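Local coordinates for neuraminidase (Influenza A virus, PDB 4GDI), which belongs to the sialidase family and is predicted to remove terminal sialic acids, although its putative active site has diverged, at residues N218-P223 with K257-K262; V236-G241 with N298-E303; F246-L251 with S280-E285; Q268-D273 with G319-F324. One frame throughout, in Å; residues are numbered along the deposited sequence.

Interaction 1: residues N218-P223 with K257-K262. With CA (calcium ion), chain R.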
loop_
_atom_site.group_PDB
_atom_site.type_symbol
_atom_site.label_atom_id
_atom_site.label_comp_id
_atom_site.label_asym_id
_atom_site.label_seq_id
_atom_site.Cartn_x
_atom_site.Cartn_y
_atom_site.Cartn_z
ATOM N N ASN A 218 38.098 16.331 21.583
ATOM C CA ASN A 218 39.383 16.959 21.317
ATOM C C ASN A 218 40.001 16.604 19.967
ATOM O O ASN A 218 41.222 16.485 19.873
ATOM C CB ASN A 218 40.364 16.536 22.408
ATOM C CG ASN A 218 40.476 15.032 22.525
ATOM O OD1 ASN A 218 39.891 14.290 21.722
ATOM N ND2 ASN A 218 41.225 14.564 23.519
ATOM N N ASP A 219 39.191 16.425 18.926
ATOM C CA ASP A 219 39.755 16.109 17.611
ATOM C C ASP A 219 38.848 16.518 16.487
ATOM O O ASP A 219 37.638 16.293 16.526
ATOM C CB ASP A 219 40.082 14.609 17.487
ATOM C CG ASP A 219 41.091 14.301 16.377
ATOM O OD1 ASP A 219 41.509 15.215 15.627
ATOM O OD2 ASP A 219 41.467 13.113 16.241
ATOM N N ALA A 220 39.463 17.093 15.457
ATOM C CA ALA A 220 38.761 17.469 14.248
ATOM C C ALA A 220 39.103 16.496 13.117
ATOM O O ALA A 220 38.531 16.569 12.035
ATOM C CB ALA A 220 39.118 18.919 13.858
ATOM N N LYS A 221 40.047 15.594 13.363
ATOM C CA LYS A 221 40.183 14.435 12.492
ATOM C C LYS A 221 39.147 13.444 12.992
ATOM O O LYS A 221 38.667 13.565 14.125
ATOM C CB LYS A 221 41.587 13.829 12.566
ATOM C CG LYS A 221 42.590 14.455 11.599
ATOM C CD LYS A 221 44.005 13.968 11.891
ATOM C CE LYS A 221 45.012 14.583 10.917
ATOM N NZ LYS A 221 46.371 14.009 11.100
ATOM N N ARG A 222 38.788 12.478 12.159
ATOM C CA ARG A 222 37.870 11.422 12.597
ATOM C C ARG A 222 38.683 10.190 12.910
ATOM O O ARG A 222 39.430 9.720 12.063
ATOM C CB ARG A 222 36.852 11.111 11.508
ATOM C CG ARG A 222 36.006 12.300 11.121
ATOM C CD ARG A 222 34.988 11.913 10.073
ATOM N NE ARG A 222 34.094 13.006 9.718
ATOM C CZ ARG A 222 33.064 13.401 10.464
ATOM N NH1 ARG A 222 32.822 12.809 11.622
ATOM N NH2 ARG A 222 32.284 14.398 10.056
ATOM N N PRO A 223 38.572 9.684 14.144
ATOM C CA PRO A 223 39.225 8.416 14.478
ATOM C C PRO A 223 38.586 7.252 13.717
ATOM O O PRO A 223 37.392 7.284 13.378
ATOM C CB PRO A 223 38.972 8.271 15.979
ATOM C CG PRO A 223 37.704 9.027 16.218
ATOM C CD PRO A 223 37.703 10.174 15.232
ATOM N N LYS A 257 49.123 12.769 13.878
ATOM C CA LYS A 257 48.669 13.427 15.095
ATOM C C LYS A 257 47.244 13.951 14.966
ATOM O O LYS A 257 46.786 14.275 13.878
ATOM C CB LYS A 257 49.625 14.555 15.485
ATOM C CG LYS A 257 51.037 14.059 15.797
ATOM C CD LYS A 257 51.852 15.089 16.568
ATOM C CE LYS A 257 52.034 16.380 15.784
ATOM N NZ LYS A 257 52.686 17.434 16.612
ATOM N N MET A 258 46.559 14.012 16.100
ATOM C CA MET A 258 45.225 14.584 16.183
ATOM C C MET A 258 45.225 16.053 15.774
ATOM O O MET A 258 46.199 16.767 16.000
ATOM C CB MET A 258 44.708 14.443 17.612
ATOM C CG MET A 258 44.509 12.997 18.020
ATOM S SD MET A 258 44.251 12.724 19.782
ATOM C CE MET A 258 42.677 13.511 20.033
ATOM N N ALA A 259 44.133 16.484 15.151
ATOM C CA ALA A 259 43.928 17.890 14.813
ATOM C C ALA A 259 43.101 18.539 15.919
ATOM O O ALA A 259 41.872 18.532 15.888
ATOM C CB ALA A 259 43.223 18.006 13.481
ATOM N N GLN A 260 43.773 19.098 16.912
ATOM C CA GLN A 260 43.066 19.576 18.087
ATOM C C GLN A 260 42.424 20.948 17.896
ATOM O O GLN A 260 41.545 21.316 18.669
ATOM C CB GLN A 260 43.989 19.558 19.301
ATOM C CG GLN A 260 44.842 18.298 19.341
ATOM C CD GLN A 260 44.982 17.705 20.728
ATOM O OE1 GLN A 260 44.109 16.963 21.192
ATOM N NE2 GLN A 260 46.094 18.012 21.392
ATOM N N GLU A 261 42.817 21.689 16.861
ATOM C CA GLU A 261 42.188 22.992 16.613
ATOM C C GLU A 261 40.694 22.805 16.334
ATOM O O GLU A 261 40.313 22.194 15.332
ATOM C CB GLU A 261 42.847 23.740 15.441
ATOM C CG GLU A 261 42.343 25.187 15.298
ATOM C CD GLU A 261 42.762 25.867 13.991
ATOM O OE1 GLU A 261 43.527 25.269 13.202
ATOM O OE2 GLU A 261 42.308 27.010 13.752
ATOM N N LYS A 262 39.865 23.336 17.230
ATOM C CA LYS A 262 38.408 23.245 17.122
ATOM C C LYS A 262 37.947 21.790 17.099
ATOM O O LYS A 262 37.034 21.422 16.363
ATOM C CB LYS A 262 37.911 23.999 15.896
ATOM C CG LYS A 262 38.033 25.519 16.057
ATOM C CD LYS A 262 38.116 26.232 14.723
ATOM C CE LYS A 262 36.748 26.684 14.234
ATOM N NZ LYS A 262 36.819 27.234 12.848
HETATM CA CA CA R . 35.433 17.017 16.722
HETATM O O HOH W 1 35.747 19.118 15.559
#
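Asp219 and Ala220 meet Ala259 through two hydrogen bonds that run in opposite senses between the loops. Ala259 N donates to Asp219 OD1 (3.0 Å), and Ala220 N donates to Ala259 O (2.8 Å). OD1 has a second donor within its own segment, Lys221 N at 2.7 Å, which closes an Asx turn. The two amides come to this oxygen from opposite faces of the carboxylate, Lys221 N steeply, 65° out of its plane, so the group is clasped between turn and facing loop. Met258 crosses the same carboxylate with CG near OD2, and its bend at chi3 (67°) swings CE against Asn218, 3.3 Å from Asn218 OD1; that oxygen accepts from Asn215. Lys221 reaches past the methyl of Ala259 as an extended chain, and its NZ bonds Lys257 O at 2.8 Å while also donating to Pro238 O and Asn240 O, three carbonyls around one ammonium. Behind this layer lies the calcium ion, 2.3 Å from Asp219 O. A water that also binds the metal donates to Lys262 O, so residues 257-262 reach the ion through water and 218-223 directly; Asn215, Asp245, Gly263 and Gly265 complete the site. Residues 218-223 lie in the loop joining strands 208-214 and 224-228, neighbours in a four-stranded antiparallel sheet, whereas 257-262 belong to the long connection from strand 233-236 at that sheet's edge to strand 277-281 of the next.

Interaction 2: residues V236-G241 with N298-E303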
loop_
_atom_site.group_PDB
_atom_site.type_symbol
_atom_site.label_atom_id
_atom_site.label_comp_id
_atom_site.label_asym_id
_atom_site.label_seq_id
_atom_site.Cartn_x
_atom_site.Cartn_y
_atom_site.Cartn_z
ATOM N N VAL A 236 42.748 3.844 14.745
ATOM C CA VAL A 236 43.732 4.528 13.914
ATOM C C VAL A 236 43.376 6.013 13.713
ATOM O O VAL A 236 42.198 6.388 13.702
ATOM C CB VAL A 236 43.802 3.818 12.552
ATOM C CG1 VAL A 236 44.309 4.738 11.479
ATOM C CG2 VAL A 236 44.668 2.564 12.670
ATOM N N GLU A 237 44.398 6.845 13.550
ATOM C CA GLU A 237 44.232 8.273 13.274
ATOM C C GLU A 237 44.622 8.583 11.824
ATOM O O GLU A 237 45.654 8.117 11.342
ATOM C CB GLU A 237 45.124 9.093 14.220
ATOM C CG GLU A 237 44.896 10.590 14.117
ATOM C CD GLU A 237 43.620 11.052 14.795
ATOM O OE1 GLU A 237 42.916 10.203 15.398
ATOM O OE2 GLU A 237 43.333 12.272 14.732
ATOM N N PRO A 238 43.787 9.345 11.100
ATOM C CA PRO A 238 44.219 9.734 9.751
ATOM C C PRO A 238 45.566 10.466 9.785
ATOM O O PRO A 238 45.827 11.235 10.705
ATOM C CB PRO A 238 43.104 10.665 9.283
ATOM C CG PRO A 238 41.867 10.141 10.014
ATOM C CD PRO A 238 42.408 9.763 11.386
ATOM N N CYS A 239 46.422 10.201 8.809
ATOM C CA CYS A 239 47.774 10.738 8.842
ATOM C C CYS A 239 47.955 11.816 7.783
ATOM O O CYS A 239 49.076 12.220 7.492
ATOM C CB CYS A 239 48.802 9.607 8.664
ATOM S SG CYS A 239 48.764 8.378 9.992
ATOM N N ASN A 240 46.854 12.289 7.205
ATOM C CA ASN A 240 46.932 13.392 6.262
ATOM C C ASN A 240 46.897 14.700 7.045
ATOM O O ASN A 240 47.060 14.691 8.269
ATOM C CB ASN A 240 45.820 13.299 5.215
ATOM C CG ASN A 240 44.420 13.401 5.826
ATOM O OD1 ASN A 240 44.226 13.160 7.020
ATOM N ND2 ASN A 240 43.439 13.741 4.997
ATOM N N GLY A 241 46.704 15.819 6.353
ATOM C CA GLY A 241 46.691 17.119 7.009
ATOM C C GLY A 241 45.385 17.856 6.776
ATOM O O GLY A 241 45.309 19.064 6.963
ATOM N N ASN A 298 47.121 6.168 -1.550
ATOM C CA ASN A 298 47.982 5.383 -0.671
ATOM C C ASN A 298 47.370 5.070 0.687
ATOM O O ASN A 298 48.017 4.460 1.538
ATOM C CB ASN A 298 49.351 6.052 -0.541
ATOM C CG ASN A 298 50.142 5.999 -1.853
ATOM O OD1 ASN A 298 49.904 5.136 -2.689
ATOM N ND2 ASN A 298 51.073 6.918 -2.027
ATOM N N GLY A 299 46.115 5.468 0.880
ATOM C CA GLY A 299 45.374 5.098 2.075
ATOM C C GLY A 299 45.410 6.167 3.143
ATOM O O GLY A 299 46.214 7.100 3.081
ATOM N N ILE A 300 44.544 6.019 4.141
ATOM C CA ILE A 300 44.339 7.075 5.117
ATOM C C ILE A 300 45.513 7.227 6.081
ATOM O O ILE A 300 45.622 8.234 6.793
ATOM C CB ILE A 300 43.029 6.855 5.911
ATOM C CG1 ILE A 300 42.588 8.164 6.560
ATOM C CG2 ILE A 300 43.194 5.754 6.958
ATOM C CD1 ILE A 300 42.279 9.281 5.550
ATOM N N GLU A 301 46.396 6.236 6.130
ATOM C CA GLU A 301 47.579 6.367 6.970
ATOM C C GLU A 301 48.813 6.828 6.196
ATOM O O GLU A 301 49.919 6.787 6.721
ATOM C CB GLU A 301 47.874 5.059 7.683
ATOM C CG GLU A 301 46.801 4.653 8.675
ATOM C CD GLU A 301 47.084 3.308 9.303
ATOM O OE1 GLU A 301 46.864 2.277 8.624
ATOM O OE2 GLU A 301 47.531 3.292 10.467
ATOM N N SER A 302 48.630 7.262 4.957
ATOM C CA SER A 302 49.722 7.871 4.201
ATOM C C SER A 302 49.755 9.377 4.407
ATOM O O SER A 302 49.004 9.920 5.215
ATOM C CB SER A 302 49.544 7.596 2.717
ATOM O OG SER A 302 48.411 8.275 2.221
ATOM N N GLU A 303 50.619 10.046 3.648
ATOM C CA GLU A 303 50.733 11.497 3.698
ATOM C C GLU A 303 49.433 12.178 3.298
ATOM O O GLU A 303 49.185 13.326 3.676
ATOM C CB GLU A 303 51.857 11.967 2.765
ATOM C CG GLU A 303 53.118 12.397 3.477
ATOM C CD GLU A 303 54.274 12.630 2.517
ATOM O OE1 GLU A 303 54.019 13.050 1.364
ATOM O OE2 GLU A 303 55.434 12.385 2.914
#
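Cys239 docks onto Ile300 by the one hydrogen bond that crosses between these segments: Cys239 N donates to Ile300 O over 2.9 Å, almost straight at 169°. A CA-H...O contact follows further along, from Asn240 CA to Glu303 O at 3.4 Å. Cys239 O and Ser302 O, both acceptors, are 3.2 Å apart without a bond. The accepting segment is shaped by a type I turn from Gly299 to Ser302, in which Gly299 O receives both Ser302 N and, at 2.6 Å, Ser302 OG. Apolar contact comes from Pro238 and Ile300, which run alongside each other in the same direction; with CG1 of Ile300 anti to its backbone N (chi1 -161°), that carbon rests 3.7 Å from Pro238 CB. Val236 meets Glu301 at about a right angle, both methyls standing 3.7 Å from OE2, while OE1 forms a salt bridge with Arg226. The covalent element is the disulfide from Cys239 to Cys256; the SG of Cys239 sits against the backbone of Glu301, 3.8 Å from its CA. The contact thus joins the connection leaving strand 233-236 to the turn after strand 289-296, two sheets of the propeller. Polar complementarity here is largely backbone-made, a single strong bond beside apolar packing, and the disulfide tethers the cysteine that donates it.

Interaction 3: residues F246-L251 with S280-E285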
loop_
_atom_site.group_PDB
_atom_site.type_symbol
_atom_site.label_atom_id
_atom_site.label_comp_id
_atom_site.label_asym_id
_atom_site.label_seq_id
_atom_site.Cartn_x
_atom_site.Cartn_y
_atom_site.Cartn_z
ATOM N N PHE A 246 33.278 18.484 11.338
ATOM C CA PHE A 246 32.828 19.861 11.417
ATOM C C PHE A 246 32.278 20.100 12.811
ATOM O O PHE A 246 31.381 19.382 13.249
ATOM C CB PHE A 246 31.774 20.199 10.375
ATOM C CG PHE A 246 31.501 21.676 10.289
ATOM C CD1 PHE A 246 30.662 22.293 11.212
ATOM C CD2 PHE A 246 32.129 22.455 9.332
ATOM C CE1 PHE A 246 30.441 23.659 11.170
ATOM C CE2 PHE A 246 31.909 23.829 9.280
ATOM C CZ PHE A 246 31.059 24.425 10.200
ATOM N N PRO A 247 32.800 21.128 13.510
ATOM C CA PRO A 247 33.756 22.121 12.993
ATOM C C PRO A 247 35.170 21.588 12.880
ATOM O O PRO A 247 35.454 20.459 13.301
ATOM C CB PRO A 247 33.710 23.230 14.053
ATOM C CG PRO A 247 33.392 22.524 15.312
ATOM C CD PRO A 247 32.499 21.352 14.935
ATOM N N ARG A 248 36.056 22.402 12.309
ATOM C CA ARG A 248 37.467 22.042 12.199
ATOM C C ARG A 248 38.293 23.288 11.942
ATOM O O ARG A 248 37.749 24.324 11.588
ATOM C CB ARG A 248 37.694 21.052 11.052
ATOM C CG ARG A 248 37.239 21.541 9.687
ATOM C CD ARG A 248 37.753 20.606 8.594
ATOM N NE ARG A 248 37.368 21.012 7.243
ATOM C CZ ARG A 248 36.154 20.876 6.712
ATOM N NH1 ARG A 248 35.147 20.341 7.409
ATOM N NH2 ARG A 248 35.950 21.285 5.466
ATOM N N GLY A 249 39.603 23.171 12.118
ATOM C CA GLY A 249 40.533 24.219 11.742
ATOM C C GLY A 249 40.959 24.058 10.295
ATOM O O GLY A 249 40.323 23.332 9.524
ATOM N N GLY A 250 42.045 24.728 9.924
ATOM C CA GLY A 250 42.538 24.683 8.557
ATOM C C GLY A 250 43.454 23.500 8.293
ATOM O O GLY A 250 43.666 22.650 9.163
ATOM N N LEU A 251 43.993 23.454 7.079
ATOM C CA LEU A 251 44.933 22.412 6.675
ATOM C C LEU A 251 46.234 22.487 7.475
ATOM O O LEU A 251 46.680 23.561 7.872
ATOM C CB LEU A 251 45.240 22.532 5.185
ATOM C CG LEU A 251 44.017 22.547 4.265
ATOM C CD1 LEU A 251 44.436 22.583 2.797
ATOM C CD2 LEU A 251 43.127 21.330 4.540
ATOM N N SER A 280 35.641 12.622 3.209
ATOM C CA SER A 280 34.476 13.428 2.883
ATOM C C SER A 280 34.307 14.557 3.901
ATOM O O SER A 280 34.539 14.374 5.093
ATOM C CB SER A 280 33.227 12.537 2.804
ATOM O OG SER A 280 33.012 11.868 4.023
ATOM N N LYS A 281 33.930 15.738 3.419
ATOM C CA LYS A 281 33.812 16.902 4.290
ATOM C C LYS A 281 33.042 18.058 3.637
ATOM O O LYS A 281 32.829 18.094 2.413
ATOM C CB LYS A 281 35.204 17.375 4.702
ATOM C CG LYS A 281 36.066 17.844 3.518
ATOM C CD LYS A 281 37.459 18.314 3.966
ATOM C CE LYS A 281 38.199 19.041 2.830
ATOM N NZ LYS A 281 39.484 19.661 3.291
ATOM N N THR A 282 32.607 18.993 4.471
ATOM C CA THR A 282 32.027 20.239 3.977
ATOM C C THR A 282 33.045 20.936 3.059
ATOM O O THR A 282 34.252 20.847 3.266
ATOM C CB THR A 282 31.659 21.167 5.136
ATOM O OG1 THR A 282 32.822 21.423 5.927
ATOM C CG2 THR A 282 30.561 20.527 6.035
ATOM N N LYS A 283 32.552 21.606 2.030
ATOM C CA LYS A 283 33.406 22.418 1.170
ATOM C C LYS A 283 34.223 23.372 2.046
ATOM O O LYS A 283 35.450 23.357 2.022
ATOM C CB LYS A 283 32.536 23.183 0.166
ATOM C CG LYS A 283 33.247 24.232 -0.682
ATOM C CD LYS A 283 34.349 23.638 -1.534
ATOM C CE LYS A 283 35.001 24.705 -2.418
ATOM N NZ LYS A 283 34.030 25.375 -3.344
ATOM N N ALA A 284 33.528 24.160 2.855
ATOM C CA ALA A 284 34.163 25.191 3.666
ATOM C C ALA A 284 34.357 24.754 5.117
ATOM O O ALA A 284 33.500 24.087 5.696
ATOM C CB ALA A 284 33.315 26.458 3.619
ATOM N N GLU A 285 35.468 25.161 5.719
ATOM C CA GLU A 285 35.670 24.931 7.148
ATOM C C GLU A 285 34.897 25.958 7.970
ATOM O O GLU A 285 34.811 25.857 9.189
ATOM C CB GLU A 285 37.148 25.041 7.496
ATOM C CG GLU A 285 37.665 26.462 7.419
ATOM C CD GLU A 285 39.166 26.529 7.423
ATOM O OE1 GLU A 285 39.780 26.011 6.464
ATOM O OE2 GLU A 285 39.729 27.092 8.384
HETATM O O HOH W 2 34.599 24.989 11.765
HETATM O O HOH W 3 38.283 22.311 4.073
#
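Arg248 drives its guanidinium against Thr282, where the long connection of the beta-propeller that follows strand 233-236 meets the turn after strand 277-281, an outermost strand of a three-stranded antiparallel sheet. The chain is extended from CG to NE, and its guanidinium lies between Lys281 and Glu285, whose side chains run across the arginine chain at about a right angle. Lys281 CD is 3.6 Å above one face and Glu285 CA 3.9 Å from the opposite one, both offset toward the rim. Arg248 and Thr282 run antiparallel past one another, and the two end nitrogens grip the threonine: NH1 donates to OG1 at 3.0 Å, and NH2 to the carbonyl O at 2.8 Å, this partner near the guanidinium plane. Thr282 OG1 in turn gives its proton to Ala284 O (2.8 Å), fixing the hydroxyl as acceptor for the arginine. NH1 also donates to the backbone O of Asp245, a residue whose carboxylate binds the calcium ion. Phe246 likewise crosses Thr282, and its ring presents an edge to Ala284 O; a cis peptide bond leads from it to Pro247. Two positive groups come close, Arg248 NH2 and Lys281 NZ being 4.5 Å apart, and one water accepts from both, which probably eases their repulsion. A second water ties the backbones: it accepts from Arg248 N at 3.0 Å and donates to Glu285 O at 2.7 Å.

Interaction 4: residues Q268-D273 with G319-F324. With NO3 (nitrate ion), chain B.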
loop_
_atom_site.group_PDB
_atom_site.type_symbol
_atom_site.label_atom_id
_atom_site.label_comp_id
_atom_site.label_asym_id
_atom_site.label_seq_id
_atom_site.Cartn_x
_atom_site.Cartn_y
_atom_site.Cartn_z
ATOM N N GLN A 268 28.393 13.492 12.675
ATOM C CA GLN A 268 28.588 12.157 12.096
ATOM C C GLN A 268 29.090 12.239 10.666
ATOM O O GLN A 268 28.547 12.986 9.843
ATOM C CB GLN A 268 27.269 11.379 12.126
ATOM C CG GLN A 268 27.385 9.898 11.756
ATOM C CD GLN A 268 26.188 9.102 12.264
ATOM O OE1 GLN A 268 25.101 9.650 12.439
ATOM N NE2 GLN A 268 26.392 7.822 12.516
ATOM N N GLY A 269 30.125 11.459 10.371
ATOM C CA GLY A 269 30.698 11.401 9.041
ATOM C C GLY A 269 31.534 10.147 8.815
ATOM O O GLY A 269 31.724 9.346 9.723
ATOM N N PHE A 270 32.048 9.997 7.600
ATOM C CA PHE A 270 32.689 8.752 7.187
ATOM C C PHE A 270 33.989 8.961 6.409
ATOM O O PHE A 270 34.178 9.995 5.764
ATOM C CB PHE A 270 31.720 7.947 6.312
ATOM C CG PHE A 270 31.429 8.577 4.966
ATOM C CD1 PHE A 270 32.236 8.315 3.879
ATOM C CD2 PHE A 270 30.334 9.415 4.788
ATOM C CE1 PHE A 270 31.964 8.877 2.634
ATOM C CE2 PHE A 270 30.053 9.981 3.544
ATOM C CZ PHE A 270 30.873 9.719 2.471
ATOM N N ILE A 271 34.856 7.955 6.491
ATOM C CA ILE A 271 36.069 7.827 5.668
ATOM C C ILE A 271 36.084 6.400 5.121
ATOM O O ILE A 271 36.007 5.446 5.892
ATOM C CB ILE A 271 37.350 8.060 6.511
ATOM C CG1 ILE A 271 37.428 9.523 6.973
ATOM C CG2 ILE A 271 38.612 7.646 5.738
ATOM C CD1 ILE A 271 38.688 9.868 7.729
ATOM N N LEU A 272 36.139 6.240 3.803
ATOM C CA LEU A 272 36.306 4.910 3.226
ATOM C C LEU A 272 37.745 4.465 3.421
ATOM O O LEU A 272 38.654 4.945 2.747
ATOM C CB LEU A 272 35.937 4.889 1.747
ATOM C CG LEU A 272 35.844 3.511 1.084
ATOM C CD1 LEU A 272 34.778 2.666 1.739
ATOM C CD2 LEU A 272 35.545 3.649 -0.407
ATOM N N ASP A 273 37.921 3.521 4.335
ATOM C CA ASP A 273 39.228 3.132 4.845
ATOM C C ASP A 273 39.766 1.945 4.039
ATOM O O ASP A 273 39.846 0.823 4.532
ATOM C CB ASP A 273 39.089 2.800 6.332
ATOM C CG ASP A 273 40.395 2.402 6.980
ATOM O OD1 ASP A 273 41.479 2.610 6.380
ATOM O OD2 ASP A 273 40.322 1.879 8.111
ATOM N N GLY A 319 24.477 17.967 6.446
ATOM C CA GLY A 319 24.644 17.547 7.822
ATOM C C GLY A 319 25.371 16.215 7.986
ATOM O O GLY A 319 26.451 16.004 7.435
ATOM N N ARG A 320 24.762 15.323 8.763
ATOM C CA ARG A 320 25.312 13.992 9.054
ATOM C C ARG A 320 25.505 13.185 7.776
ATOM O O ARG A 320 24.788 13.380 6.787
ATOM C CB ARG A 320 24.357 13.229 9.998
ATOM C CG ARG A 320 24.194 13.875 11.409
ATOM C CD ARG A 320 23.039 13.291 12.228
ATOM N NE ARG A 320 23.060 11.822 12.261
ATOM C CZ ARG A 320 22.306 11.036 11.496
ATOM N NH1 ARG A 320 21.433 11.557 10.642
ATOM N NH2 ARG A 320 22.412 9.714 11.598
ATOM N N SER A 321 26.461 12.262 7.795
ATOM C CA SER A 321 26.598 11.330 6.686
ATOM C C SER A 321 27.165 10.006 7.200
ATOM O O SER A 321 27.802 9.958 8.251
ATOM C CB SER A 321 27.506 11.930 5.594
ATOM O OG SER A 321 28.801 12.231 6.107
ATOM N N GLY A 322 26.947 8.924 6.458
ATOM C CA GLY A 322 27.489 7.637 6.877
ATOM C C GLY A 322 27.240 6.567 5.852
ATOM O O GLY A 322 26.545 6.797 4.857
ATOM N N PHE A 323 27.802 5.387 6.102
ATOM C CA PHE A 323 27.771 4.309 5.130
ATOM C C PHE A 323 26.480 3.519 5.135
ATOM O O PHE A 323 25.825 3.376 6.168
ATOM C CB PHE A 323 28.874 3.293 5.441
ATOM C CG PHE A 323 30.261 3.830 5.308
ATOM C CD1 PHE A 323 30.758 4.192 4.074
ATOM C CD2 PHE A 323 31.094 3.898 6.422
ATOM C CE1 PHE A 323 32.042 4.661 3.951
ATOM C CE2 PHE A 323 32.374 4.362 6.307
ATOM C CZ PHE A 323 32.854 4.733 5.064
ATOM N N PHE A 324 26.137 2.975 3.974
ATOM C CA PHE A 324 25.291 1.778 3.924
ATOM C C PHE A 324 25.740 0.898 2.762
ATOM O O PHE A 324 26.409 1.366 1.832
ATOM C CB PHE A 324 23.801 2.108 3.811
ATOM C CG PHE A 324 23.369 2.629 2.452
ATOM C CD1 PHE A 324 23.437 3.979 2.153
ATOM C CD2 PHE A 324 22.833 1.764 1.506
ATOM C CE1 PHE A 324 22.998 4.460 0.916
ATOM C CE2 PHE A 324 22.403 2.225 0.263
ATOM C CZ PHE A 324 22.475 3.580 -0.030
HETATM N N NO3 B . 24.977 13.306 15.090
HETATM O O1 NO3 B . 24.767 12.002 14.620
HETATM O O2 NO3 B . 24.230 13.785 16.181
HETATM O O3 NO3 B . 25.927 14.125 14.469
HETATM O O HOH W 4 28.905 14.666 7.650
HETATM O O HOH W 5 31.506 12.387 6.134
#
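Gln268 and Arg320 carry the polar end of this contact, and Gln268 uses both its backbone and its side chain. Gln268 O accepts from Ser321 N at 3.0 Å, the donor standing 52° above the carbonyl plane, and also from a water. Gln268 OE1 receives two weak bonds from one guanidinium, NH2 of Arg320 at 2.8 Å and NE at 3.0 Å, with amide and guanidinium planes 61° apart, while NE2 donates to Pro148 O. A nitrate ion, probably from the crystallisation liquor, takes Arg320 NE on O1 at 2.9 Å and Gln268 N on O3 at 3.1 Å. Arg320 is bound further by a salt bridge from NH1 to Glu342 and a bond from NH2 to Ala44 O. Ser321 OG sits between two waters: it donates to the one that also serves Gln268 O and Gly319 O, and accepts from another at 2.7 Å, which is itself held by Phe270 N. Further along, the chemistry turns apolar. Phe270 CB lies over a face of the Phe323 ring, 3.8 Å from its centroid, the two rings oblique at 53°, and the edge of Phe323 faces the Ile271 carbonyl. Strand 317-324, outermost in its antiparallel sheet, is thereby joined to the loop before strand 277-281 near the middle of the propeller. With a single direct backbone hydrogen bond, the seam relies on bridging waters at one end and on aromatic packing at the other, and Arg320 NE divides its hydrogen between nitrate and Gln268 OE1.

In the fold
All four contacts involve the long connection between strands 233-236 and 277-281, or its immediate ends, and so tie that connection to neighbouring parts of the propeller. Interactions 1, 2 and 3 lie on the same side of the chain's centre, about 18 to 21 Å from it, whereas interaction 4 is only about 5 Å away. Centres of 1 and 3, both close to the calcium ion, are about 11 Å apart; those of 2 and 4 about 17 Å. Along the chain 1 crosses 2 and 3, 2 and 3 each cross 4, 3 falls within the span of 2, and 1 ends before 4 begins. The connection is thus pinned repeatedly, from the calcium site inward to strand 317-324.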